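Dihydropteroate synthase (Burkholderia cenocepacia, PDB 2Y5S) probably catalyses the condensation of para-aminobenzoate with 6-hydroxymethyl-7,8-dihydropterin diphosphate to give 7,8-dihydropteroate, a precursor of folate. Local coordinates at residues D80-R85 with I102-P107; L62-G67 with L120-W125; C13-L18 with A92-N97. All coordinates share one frame; numbering follows the deposited sequence. Where two conformers were deposited one is given.

Contact 1: D80-R85 with I102-P107. With 78H (7,8-dihydropteroate), chain P.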
loop_
_atom_site.group_PDB
_atom_site.type_symbol
_atom_site.label_atom_id
_atom_site.label_comp_id
_atom_site.label_asym_id
_atom_site.label_seq_id
_atom_site.Cartn_x
_atom_site.Cartn_y
_atom_site.Cartn_z
ATOM N N ASP B 80 -27.879 -13.014 25.552
ATOM C CA ASP B 80 -28.236 -14.350 25.061
ATOM C C ASP B 80 -27.968 -14.495 23.564
ATOM O O ASP B 80 -27.465 -15.525 23.112
ATOM C CB ASP B 80 -29.707 -14.669 25.346
ATOM C CG ASP B 80 -29.965 -15.007 26.805
ATOM O OD1 ASP B 80 -28.989 -15.290 27.540
ATOM O OD2 ASP B 80 -31.149 -15.000 27.208
ATOM N N GLU B 81 -28.312 -13.462 22.802
ATOM C CA GLU B 81 -28.112 -13.481 21.356
ATOM C C GLU B 81 -26.631 -13.390 20.979
ATOM O O GLU B 81 -26.194 -14.096 20.071
ATOM C CB GLU B 81 -28.938 -12.381 20.674
ATOM C CG GLU B 81 -30.399 -12.795 20.425
ATOM C CD GLU B 81 -31.413 -11.674 20.656
ATOM O OE1 GLU B 81 -31.008 -10.498 20.795
ATOM O OE2 GLU B 81 -32.629 -11.975 20.695
ATOM N N GLU B 82 -25.858 -12.555 21.675
ATOM C CA GLU B 82 -24.412 -12.478 21.421
ATOM C C GLU B 82 -23.754 -13.833 21.699
ATOM O O GLU B 82 -22.934 -14.297 20.909
ATOM C CB GLU B 82 -23.734 -11.358 22.232
ATOM C CG GLU B 82 -22.282 -11.083 21.794
ATOM C CD GLU B 82 -21.617 -9.928 22.536
ATOM O OE1 GLU B 82 -22.332 -9.157 23.213
ATOM O OE2 GLU B 82 -20.374 -9.789 22.435
ATOM N N LEU B 83 -24.141 -14.476 22.798
ATOM C CA LEU B 83 -23.648 -15.819 23.117
ATOM C C LEU B 83 -23.995 -16.857 22.044
ATOM O O LEU B 83 -23.150 -17.672 21.669
ATOM C CB LEU B 83 -24.188 -16.281 24.473
ATOM C CG LEU B 83 -23.567 -15.559 25.668
ATOM C CD1 LEU B 83 -24.389 -15.811 26.941
ATOM C CD2 LEU B 83 -22.101 -15.988 25.832
ATOM N N ALA B 84 -25.233 -16.810 21.555
ATOM C CA ALA B 84 -25.725 -17.766 20.552
ATOM C C ALA B 84 -25.042 -17.631 19.188
ATOM O O ALA B 84 -25.005 -18.591 18.421
ATOM C CB ALA B 84 -27.233 -17.627 20.393
ATOM N N ARG B 85 -24.528 -16.440 18.882
ATOM C CA ARG B 85 -23.785 -16.195 17.644
ATOM C C ARG B 85 -22.330 -16.629 17.777
ATOM O O ARG B 85 -21.774 -17.264 16.878
ATOM C CB ARG B 85 -23.780 -14.705 17.299
ATOM C CG ARG B 85 -25.127 -14.080 16.960
ATOM C CD ARG B 85 -25.138 -12.590 17.362
ATOM N NE ARG B 85 -25.847 -11.730 16.418
ATOM C CZ ARG B 85 -27.162 -11.721 16.224
ATOM N NH1 ARG B 85 -27.964 -12.545 16.896
ATOM N NH2 ARG B 85 -27.687 -10.885 15.335
ATOM N N ILE B 102 -11.884 -13.001 19.840
ATOM C CA ILE B 102 -13.266 -12.667 20.132
ATOM C C ILE B 102 -13.405 -11.156 20.329
ATOM O O ILE B 102 -12.801 -10.600 21.235
ATOM C CB ILE B 102 -13.773 -13.361 21.405
ATOM C CG1 ILE B 102 -13.454 -14.858 21.383
ATOM C CG2 ILE B 102 -15.254 -13.115 21.555
ATOM C CD1 ILE B 102 -14.213 -15.638 20.303
ATOM N N ASP B 103 -14.205 -10.524 19.471
ATOM C CA ASP B 103 -14.455 -9.083 19.522
ATOM C C ASP B 103 -15.621 -8.826 20.471
ATOM O O ASP B 103 -16.802 -8.826 20.072
ATOM C CB ASP B 103 -14.745 -8.554 18.114
ATOM C CG ASP B 103 -15.028 -7.035 18.068
ATOM O OD1 ASP B 103 -14.699 -6.277 19.010
ATOM O OD2 ASP B 103 -15.559 -6.601 17.032
ATOM N N THR B 104 -15.281 -8.663 21.744
ATOM C CA THR B 104 -16.274 -8.401 22.770
ATOM C C THR B 104 -15.705 -7.635 23.949
ATOM O O THR B 104 -14.536 -7.782 24.301
ATOM C CB THR B 104 -16.884 -9.695 23.338
ATOM O OG1 THR B 104 -18.008 -9.354 24.163
ATOM C CG2 THR B 104 -15.836 -10.474 24.141
ATOM N N TYR B 105 -16.573 -6.825 24.548
ATOM C CA TYR B 105 -16.287 -6.120 25.794
ATOM C C TYR B 105 -17.130 -6.642 26.965
ATOM O O TYR B 105 -16.999 -6.139 28.085
ATOM C CB TYR B 105 -16.538 -4.623 25.612
ATOM C CG TYR B 105 -17.943 -4.267 25.174
ATOM C CD1 TYR B 105 -18.961 -4.086 26.105
ATOM C CD2 TYR B 105 -18.248 -4.108 23.833
ATOM C CE1 TYR B 105 -20.240 -3.757 25.711
ATOM C CE2 TYR B 105 -19.535 -3.783 23.427
ATOM C CZ TYR B 105 -20.519 -3.610 24.377
ATOM O OH TYR B 105 -21.793 -3.287 23.997
ATOM N N LYS B 106 -17.981 -7.639 26.716
ATOM C CA LYS B 106 -18.848 -8.188 27.753
ATOM C C LYS B 106 -18.144 -9.309 28.493
ATOM O O LYS B 106 -17.832 -10.336 27.898
ATOM C CB LYS B 106 -20.151 -8.701 27.142
ATOM C CG LYS B 106 -20.975 -7.624 26.479
ATOM C CD LYS B 106 -22.415 -8.071 26.308
ATOM C CE LYS B 106 -23.260 -7.032 25.573
ATOM N NZ LYS B 106 -22.650 -6.666 24.279
ATOM N N PRO B 107 -17.874 -9.121 29.801
ATOM C CA PRO B 107 -17.257 -10.191 30.583
ATOM C C PRO B 107 -17.918 -11.578 30.461
ATOM O O PRO B 107 -17.203 -12.573 30.375
ATOM C CB PRO B 107 -17.333 -9.660 32.011
ATOM C CG PRO B 107 -17.249 -8.165 31.843
ATOM C CD PRO B 107 -18.047 -7.892 30.610
HETATM O O4 78H P . -9.909 -1.057 15.387
HETATM C C4 78H P . -10.299 -2.014 16.056
HETATM C C5 78H P . -11.645 -2.439 16.036
HETATM N N3 78H P . -9.392 -2.696 16.882
HETATM C C9 78H P . -12.003 -3.535 16.855
HETATM N N5 78H P . -12.555 -1.850 15.219
HETATM C C2 78H P . -9.830 -3.781 17.703
HETATM N N8 78H P . -13.309 -4.004 16.875
HETATM N N1 78H P . -11.114 -4.168 17.647
HETATM C C6 78H P . -13.847 -2.234 15.234
HETATM N N2 78H P . -8.974 -4.407 18.525
HETATM C C7 78H P . -14.397 -3.266 16.223
HETATM C C10 78H P . -14.832 -1.627 14.276
HETATM N N11 78H P . -15.349 -0.362 14.811
HETATM C C15 78H P . -15.349 0.710 14.030
HETATM C C16 78H P . -14.826 1.918 14.481
HETATM C C17 78H P . -15.860 0.591 12.737
HETATM C C18 78H P . -14.830 3.020 13.644
HETATM C C19 78H P . -15.864 1.697 11.897
HETATM C C20 78H P . -15.353 2.910 12.354
HETATM C C21 78H P . -15.325 4.123 11.418
HETATM O O22 78H P . -14.609 5.063 11.770
HETATM O O23 78H P . -15.899 4.059 10.308
HETATM O O HOH W 1 -19.568 -7.277 22.821
HETATM O O HOH W 2 -18.991 -10.443 20.036
#

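Contact 2: L62-G67 with L120-W125. With 78H (7,8-dihydropteroate), chain P.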
loop_
_atom_site.group_PDB
_atom_site.type_symbol
_atom_site.label_atom_id
_atom_site.label_comp_id
_atom_site.label_asym_id
_atom_site.label_seq_id
_atom_site.Cartn_x
_atom_site.Cartn_y
_atom_site.Cartn_z
ATOM N N LEU B 62 -5.264 -15.055 11.646
ATOM C CA LEU B 62 -6.192 -15.099 12.777
ATOM C C LEU B 62 -7.573 -14.747 12.262
ATOM O O LEU B 62 -7.694 -14.088 11.218
ATOM C CB LEU B 62 -5.828 -14.093 13.880
ATOM C CG LEU B 62 -4.422 -14.005 14.487
ATOM C CD1 LEU B 62 -3.578 -13.053 13.631
ATOM C CD2 LEU B 62 -4.504 -13.508 15.944
ATOM N N LEU B 63 -8.602 -15.173 13.010
ATOM C CA LEU B 63 -9.978 -14.793 12.723
ATOM C C LEU B 63 -10.567 -14.063 13.917
ATOM O O LEU B 63 -10.422 -14.523 15.048
ATOM C CB LEU B 63 -10.836 -16.023 12.407
ATOM C CG LEU B 63 -10.390 -16.812 11.182
ATOM C CD1 LEU B 63 -11.159 -18.149 11.105
ATOM C CD2 LEU B 63 -10.572 -15.955 9.927
ATOM N N ASP B 64 -11.241 -12.943 13.659
ATOM C CA ASP B 64 -11.860 -12.157 14.723
ATOM C C ASP B 64 -13.370 -12.339 14.617
ATOM O O ASP B 64 -13.991 -11.955 13.621
ATOM C CB ASP B 64 -11.452 -10.675 14.632
ATOM C CG ASP B 64 -11.760 -9.874 15.925
ATOM O OD1 ASP B 64 -11.613 -10.405 17.046
ATOM O OD2 ASP B 64 -12.143 -8.689 15.822
ATOM N N ILE B 65 -13.930 -12.989 15.630
ATOM C CA ILE B 65 -15.337 -13.333 15.672
ATOM C C ILE B 65 -16.045 -12.287 16.519
ATOM O O ILE B 65 -15.694 -12.090 17.677
ATOM C CB ILE B 65 -15.571 -14.708 16.348
ATOM C CG1 ILE B 65 -14.853 -15.845 15.608
ATOM C CG2 ILE B 65 -17.066 -14.999 16.433
ATOM C CD1 ILE B 65 -14.761 -17.127 16.440
ATOM N N GLY B 66 -17.036 -11.616 15.945
ATOM C CA GLY B 66 -17.813 -10.630 16.681
ATOM C C GLY B 66 -19.291 -10.823 16.442
ATOM O O GLY B 66 -19.727 -10.822 15.291
ATOM N N GLY B 67 -20.054 -10.987 17.528
ATOM C CA GLY B 67 -21.510 -11.136 17.466
ATOM C C GLY B 67 -22.270 -9.824 17.597
ATOM O O GLY B 67 -23.500 -9.814 17.611
ATOM N N LEU B 120 -7.917 -15.516 21.948
ATOM C CA LEU B 120 -7.613 -14.107 22.167
ATOM C C LEU B 120 -8.906 -13.327 22.429
ATOM O O LEU B 120 -9.918 -13.543 21.746
ATOM C CB LEU B 120 -6.874 -13.541 20.947
ATOM C CG LEU B 120 -6.203 -12.153 21.010
ATOM C CD1 LEU B 120 -5.316 -11.984 19.791
ATOM C CD2 LEU B 120 -7.213 -11.014 21.098
ATOM N N ILE B 121 -8.877 -12.450 23.435
ATOM C CA ILE B 121 -9.981 -11.530 23.698
ATOM C C ILE B 121 -9.581 -10.131 23.253
ATOM O O ILE B 121 -8.572 -9.565 23.699
ATOM C CB ILE B 121 -10.433 -11.532 25.174
ATOM C CG1 ILE B 121 -10.798 -12.950 25.651
ATOM C CG2 ILE B 121 -11.615 -10.577 25.366
ATOM C CD1 ILE B 121 -12.014 -13.601 24.917
ATOM N N ASN B 122 -10.388 -9.598 22.340
ATOM C CA ASN B 122 -10.148 -8.337 21.717
ATOM C C ASN B 122 -11.206 -7.350 22.215
ATOM O O ASN B 122 -12.360 -7.434 21.797
ATOM C CB ASN B 122 -10.260 -8.521 20.197
ATOM C CG ASN B 122 -10.139 -7.214 19.451
ATOM O OD1 ASN B 122 -9.504 -6.301 19.933
ATOM N ND2 ASN B 122 -10.762 -7.118 18.271
ATOM N N ASP B 123 -10.808 -6.422 23.088
ATOM C CA ASP B 123 -11.762 -5.605 23.865
ATOM C C ASP B 123 -11.660 -4.095 23.599
ATOM O O ASP B 123 -10.724 -3.428 24.029
ATOM C CB ASP B 123 -11.592 -5.879 25.356
ATOM C CG ASP B 123 -12.633 -5.160 26.225
ATOM O OD1 ASP B 123 -13.600 -4.574 25.694
ATOM O OD2 ASP B 123 -12.462 -5.175 27.458
ATOM N N ILE B 124 -12.655 -3.563 22.918
ATOM C CA ILE B 124 -12.726 -2.143 22.638
ATOM C C ILE B 124 -12.735 -1.296 23.915
ATOM O O ILE B 124 -12.335 -0.151 23.875
ATOM C CB ILE B 124 -13.927 -1.761 21.723
ATOM C CG1 ILE B 124 -15.263 -2.187 22.327
ATOM C CG2 ILE B 124 -13.752 -2.395 20.324
ATOM C CD1 ILE B 124 -16.459 -1.339 21.839
ATOM N N TRP B 125 -13.175 -1.859 25.041
ATOM C CA TRP B 125 -13.175 -1.120 26.300
ATOM C C TRP B 125 -11.918 -1.316 27.150
ATOM O O TRP B 125 -11.849 -0.793 28.258
ATOM C CB TRP B 125 -14.439 -1.434 27.129
ATOM C CG TRP B 125 -15.612 -0.614 26.710
ATOM C CD1 TRP B 125 -16.696 -1.046 26.038
ATOM C CD2 TRP B 125 -15.804 0.791 26.925
ATOM N NE1 TRP B 125 -17.550 -0.011 25.794
ATOM C CE2 TRP B 125 -17.030 1.133 26.338
ATOM C CE3 TRP B 125 -15.046 1.794 27.539
ATOM C CZ2 TRP B 125 -17.540 2.438 26.362
ATOM C CZ3 TRP B 125 -15.547 3.088 27.568
ATOM C CH2 TRP B 125 -16.781 3.400 26.975
HETATM O O4 78H P . -9.909 -1.057 15.387
HETATM C C4 78H P . -10.299 -2.014 16.056
HETATM C C5 78H P . -11.645 -2.439 16.036
HETATM N N3 78H P . -9.392 -2.696 16.882
HETATM C C9 78H P . -12.003 -3.535 16.855
HETATM N N5 78H P . -12.555 -1.850 15.219
HETATM C C2 78H P . -9.830 -3.781 17.703
HETATM N N8 78H P . -13.309 -4.004 16.875
HETATM N N1 78H P . -11.114 -4.168 17.647
HETATM C C6 78H P . -13.847 -2.234 15.234
HETATM N N2 78H P . -8.974 -4.407 18.525
HETATM C C7 78H P . -14.397 -3.266 16.223
HETATM C C10 78H P . -14.832 -1.627 14.276
HETATM N N11 78H P . -15.349 -0.362 14.811
HETATM C C15 78H P . -15.349 0.710 14.030
HETATM C C16 78H P . -14.826 1.918 14.481
HETATM C C17 78H P . -15.860 0.591 12.737
HETATM C C18 78H P . -14.830 3.020 13.644
HETATM C C19 78H P . -15.864 1.697 11.897
HETATM C C20 78H P . -15.353 2.910 12.354
HETATM C C21 78H P . -15.325 4.123 11.418
HETATM O O22 78H P . -14.609 5.063 11.770
HETATM O O23 78H P . -15.899 4.059 10.308
#

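Contact 3: C13-L18 with A92-N97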
loop_
_atom_site.group_PDB
_atom_site.type_symbol
_atom_site.label_atom_id
_atom_site.label_comp_id
_atom_site.label_asym_id
_atom_site.label_seq_id
_atom_site.Cartn_x
_atom_site.Cartn_y
_atom_site.Cartn_z
ATOM N N CYS B 13 -0.915 -16.457 22.804
ATOM C CA CYS B 13 -2.236 -16.317 22.211
ATOM C C CYS B 13 -3.010 -17.612 22.318
ATOM O O CYS B 13 -3.325 -18.258 21.323
ATOM C CB CYS B 13 -2.118 -15.850 20.756
ATOM S SG CYS B 13 -3.650 -15.278 20.029
ATOM N N GLY B 14 -3.309 -17.982 23.556
ATOM C CA GLY B 14 -4.067 -19.190 23.841
ATOM C C GLY B 14 -3.297 -20.425 23.420
ATOM O O GLY B 14 -2.256 -20.720 23.985
ATOM N N ARG B 15 -3.806 -21.141 22.420
ATOM C CA ARG B 15 -3.137 -22.357 21.941
ATOM C C ARG B 15 -1.845 -22.034 21.199
ATOM O O ARG B 15 -1.053 -22.920 20.958
ATOM C CB ARG B 15 -4.037 -23.146 20.979
ATOM C CG ARG B 15 -5.227 -23.829 21.598
ATOM C CD ARG B 15 -6.125 -24.390 20.502
ATOM N NE ARG B 15 -6.831 -23.329 19.763
ATOM C CZ ARG B 15 -7.534 -23.526 18.647
ATOM N NH1 ARG B 15 -7.614 -24.737 18.098
ATOM N NH2 ARG B 15 -8.151 -22.505 18.061
ATOM N N PHE B 16 -1.653 -20.769 20.822
ATOM C CA PHE B 16 -0.590 -20.385 19.910
ATOM C C PHE B 16 0.393 -19.443 20.585
ATOM O O PHE B 16 0.020 -18.693 21.482
ATOM C CB PHE B 16 -1.206 -19.709 18.677
ATOM C CG PHE B 16 -2.264 -20.528 18.024
ATOM C CD1 PHE B 16 -1.922 -21.502 17.088
ATOM C CD2 PHE B 16 -3.602 -20.378 18.382
ATOM C CE1 PHE B 16 -2.886 -22.298 16.502
ATOM C CE2 PHE B 16 -4.585 -21.162 17.788
ATOM C CZ PHE B 16 -4.225 -22.133 16.848
ATOM N N GLU B 17 1.652 -19.556 20.186
ATOM C CA GLU B 17 2.690 -18.603 20.532
ATOM C C GLU B 17 2.997 -17.807 19.261
ATOM O O GLU B 17 3.701 -18.275 18.367
ATOM C CB GLU B 17 3.937 -19.332 21.048
ATOM C CG GLU B 17 3.693 -20.207 22.290
ATOM C CD GLU B 17 4.933 -20.974 22.737
ATOM O OE1 GLU B 17 5.337 -21.922 22.037
ATOM O OE2 GLU B 17 5.496 -20.639 23.800
ATOM N N LEU B 18 2.432 -16.616 19.153
ATOM C CA LEU B 18 2.650 -15.820 17.946
ATOM C C LEU B 18 3.983 -15.059 17.996
ATOM O O LEU B 18 4.290 -14.388 18.989
ATOM C CB LEU B 18 1.486 -14.851 17.741
ATOM C CG LEU B 18 0.111 -15.500 17.607
ATOM C CD1 LEU B 18 -0.920 -14.383 17.472
ATOM C CD2 LEU B 18 0.031 -16.496 16.432
ATOM N N ALA B 92 -17.142 -24.585 16.275
ATOM C CA ALA B 92 -16.974 -25.081 14.901
ATOM C C ALA B 92 -15.621 -24.750 14.298
ATOM O O ALA B 92 -15.119 -25.505 13.472
ATOM C CB ALA B 92 -18.092 -24.551 13.993
ATOM N N LEU B 93 -15.032 -23.619 14.689
ATOM C CA LEU B 93 -13.766 -23.178 14.107
ATOM C C LEU B 93 -12.508 -23.667 14.839
ATOM O O LEU B 93 -11.431 -23.664 14.250
ATOM C CB LEU B 93 -13.726 -21.651 13.997
ATOM C CG LEU B 93 -14.709 -21.007 13.020
ATOM C CD1 LEU B 93 -14.665 -19.480 13.154
ATOM C CD2 LEU B 93 -14.418 -21.422 11.582
ATOM N N ARG B 94 -12.638 -24.065 16.105
ATOM C CA ARG B 94 -11.506 -24.616 16.881
ATOM C C ARG B 94 -10.687 -25.683 16.171
ATOM O O ARG B 94 -9.461 -25.635 16.219
ATOM C CB ARG B 94 -11.969 -25.180 18.229
ATOM C CG ARG B 94 -11.649 -24.289 19.380
ATOM C CD ARG B 94 -12.093 -24.906 20.691
ATOM N NE ARG B 94 -11.193 -25.950 21.172
ATOM C CZ ARG B 94 -9.988 -25.741 21.702
ATOM N NH1 ARG B 94 -9.494 -24.507 21.811
ATOM N NH2 ARG B 94 -9.269 -26.782 22.116
ATOM N N PRO B 95 -11.357 -26.668 15.531
ATOM C CA PRO B 95 -10.602 -27.720 14.859
ATOM C C PRO B 95 -9.656 -27.213 13.758
ATOM O O PRO B 95 -8.667 -27.880 13.474
ATOM C CB PRO B 95 -11.700 -28.626 14.281
ATOM C CG PRO B 95 -12.850 -28.438 15.179
ATOM C CD PRO B 95 -12.797 -26.982 15.574
ATOM N N LEU B 96 -9.921 -26.034 13.182
ATOM C CA LEU B 96 -9.085 -25.505 12.104
ATOM C C LEU B 96 -7.664 -25.078 12.533
ATOM O O LEU B 96 -6.824 -24.806 11.683
ATOM C CB LEU B 96 -9.791 -24.341 11.388
ATOM C CG LEU B 96 -11.107 -24.670 10.667
ATOM C CD1 LEU B 96 -11.698 -23.424 10.028
ATOM C CD2 LEU B 96 -10.917 -25.776 9.629
ATOM N N ASN B 97 -7.404 -25.024 13.838
ATOM C CA ASN B 97 -6.081 -24.688 14.361
ATOM C C ASN B 97 -5.567 -23.355 13.810
ATOM O O ASN B 97 -4.464 -23.268 13.306
ATOM C CB ASN B 97 -5.094 -25.839 14.101
ATOM C CG ASN B 97 -5.535 -27.142 14.769
ATOM O OD1 ASN B 97 -6.282 -27.124 15.741
ATOM N ND2 ASN B 97 -5.076 -28.273 14.243
HETATM O O HOH W 3 -9.065 -22.624 15.249
HETATM O O HOH W 4 -6.990 -27.450 18.756
#

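Contact 1: D80-R85 with I102-P107
Glu-82, on helix 79-93, reaches Thr-104 and Lys-106 beyond the C-terminal end of strand 100-103, within one beta-alpha-beta crossover of the TIM barrel. Its CB points toward the strand segment, and CG stands anti to the backbone N (chi1 -169°). The chain runs on extended, and this reach suits glutamate to a helix position set well back from the loop; the side chain also packs on Val-109 of helix 107-115. Carbon CD then delivers two oxygens to different partners. OE1 receives the ammonium of Lys-106 through its syn lone pair, with OE1 and NZ 2.7 Å apart in a salt bridge. The lysine chain, bent at chi4 (54°), turns NZ onto OE1, while its CD already lies 3.3 Å from Glu-82 OE1. Lys-106 has a second salt bridge, to Glu-68, so its positive charge lies between two carboxylates and presumably eases their mutual repulsion. OE2 of Glu-82 lies 3.0 Å from OG1 of Thr-104 and accepts a hydrogen from a water at 2.7 Å. This buried carboxylate thus has polar company at both oxygens. On the pocket side of the strand, Asp-103 is hydrogen-bonded to Thr-70 and more weakly to N8 of 7,8-dihydropteroate. Threonine suits position 104 because its hydroxyl also closes an ST turn: OG1 accepts from Lys-106 N at 3.1 Å, with a nearly straight N-H...O angle of 163°.

Contact 2: L62-G67 with L120-W125
Asp-64 and Asn-122 meet inside the TIM barrel, over strand 100-103, which separates strands 62-66 and 120-123 in the parallel sheet. The two side chains cross at about a right angle, and their carboxylate and amide planes are turned 48° apart. Asn-122 ND2 donates to Asp-64 OD2 at 3.2 Å. The acceptor lies close to the amide plane, whereas the donor stands 35° above the carboxylate plane, and the bond is bent, with an N-H...O angle of 139°. Asp-64 has firmer partners elsewhere: its OD1 is hydrogen-bonded to Ser-101 on the intervening strand and its OD2 forms a salt bridge with Arg-270, so both oxygens of this buried carboxylate have partners.

Asparagine suits position 122 because one flat amide offers both a donor and an acceptor to the pterin. With CG anti to the backbone N, the amide is carried toward the barrel axis. There ND2 also donates to N1 of 7,8-dihydropteroate at 3.0 Å, while OD1 accepts from the amino nitrogen N2; the modelled 2.4 Å between OD1 and N2 is too short to be taken at face value. Because ND2 serves both the aspartate and the ligand, Asp-64 probably acts as a second-shell residue that limits the rotation of the amide. Further along the same segment, Ile-124 lays CG2 against the pterin, 3.8 Å from N8.

Toward the starts of the strands the meeting turns apolar, as fits the interior of a barrel away from its ligand: Leu-62 CD2 and Leu-120 CD1 touch at 4.2 Å.

Contact 3: C13-L18 with A92-N97
The carbonyl oxygen of Arg-94 is gripped from opposite faces of its plane. Arg-15 NH1 donates to Arg-94 O at 2.8 Å, and the backbone N of Asn-97 reaches the same oxygen at 3.2 Å. The oxygen lies near the plane of the Arg-15 guanidinium, at its edge, so the arginine meets it with an N-H rather than with its face; the N-H...O angle is 155°. A bend at chi3 (-71°) turns this head group toward the carbonyl. NH2 of Arg-15 pairs with Asp-119 in a salt bridge and also donates to a water, at 3.0 Å, that in turn lies within bonding distance of Leu-93 O.

The contact joins the N-terminal beta hairpin, strands 11-13 and 16-18, to the chain leaving helix 79-93 at the N-terminal end of the TIM barrel. A type II' turn from Cys-13 to Phe-16 places Arg-15 at the hairpin tip, and Gly-14 takes its positive-phi position, which glycine adopts easily.

Both faces of the Arg-15 guanidinium are covered. Phe-16 CZ stands over the centre of one, 3.9 Å above the plane. On the opposite face, toward the rim, lies NH1 of Arg-94, with the two guanidinium planes 35° apart. Arg-94 NH1 and Arg-15 NE come within 3.6 Å, a closeness of like charges presumably eased by Asp-119 and by Gly-117 O, which accepts from Arg-94 NH1. Phe-16 CZ also packs 3.5 Å from the backbone carbon C of Asn-97, a residue with positive phi, which asparagine tolerates well.

Along the chain the segments come in the order 13-18, 62-67, 80-85, 92-97, 102-107 and 120-125, so contact 3 interleaves with the other two while contact 1 falls between the segments of contact 2. Contacts 1 and 2 have centres 10 Å apart, meet on the adjoining strands 62-66, 100-103 and 120-123 of the barrel sheet, and both touch 7,8-dihydropteroate. Contact 3 lies 14 Å from contact 2 and 19 Å from contact 1, centre to centre. It packs against the other end of the same strands, and it shares helix 79-93 with contact 1. One helix therefore links the ligand-bearing end of the barrel with the end covered by the hairpin.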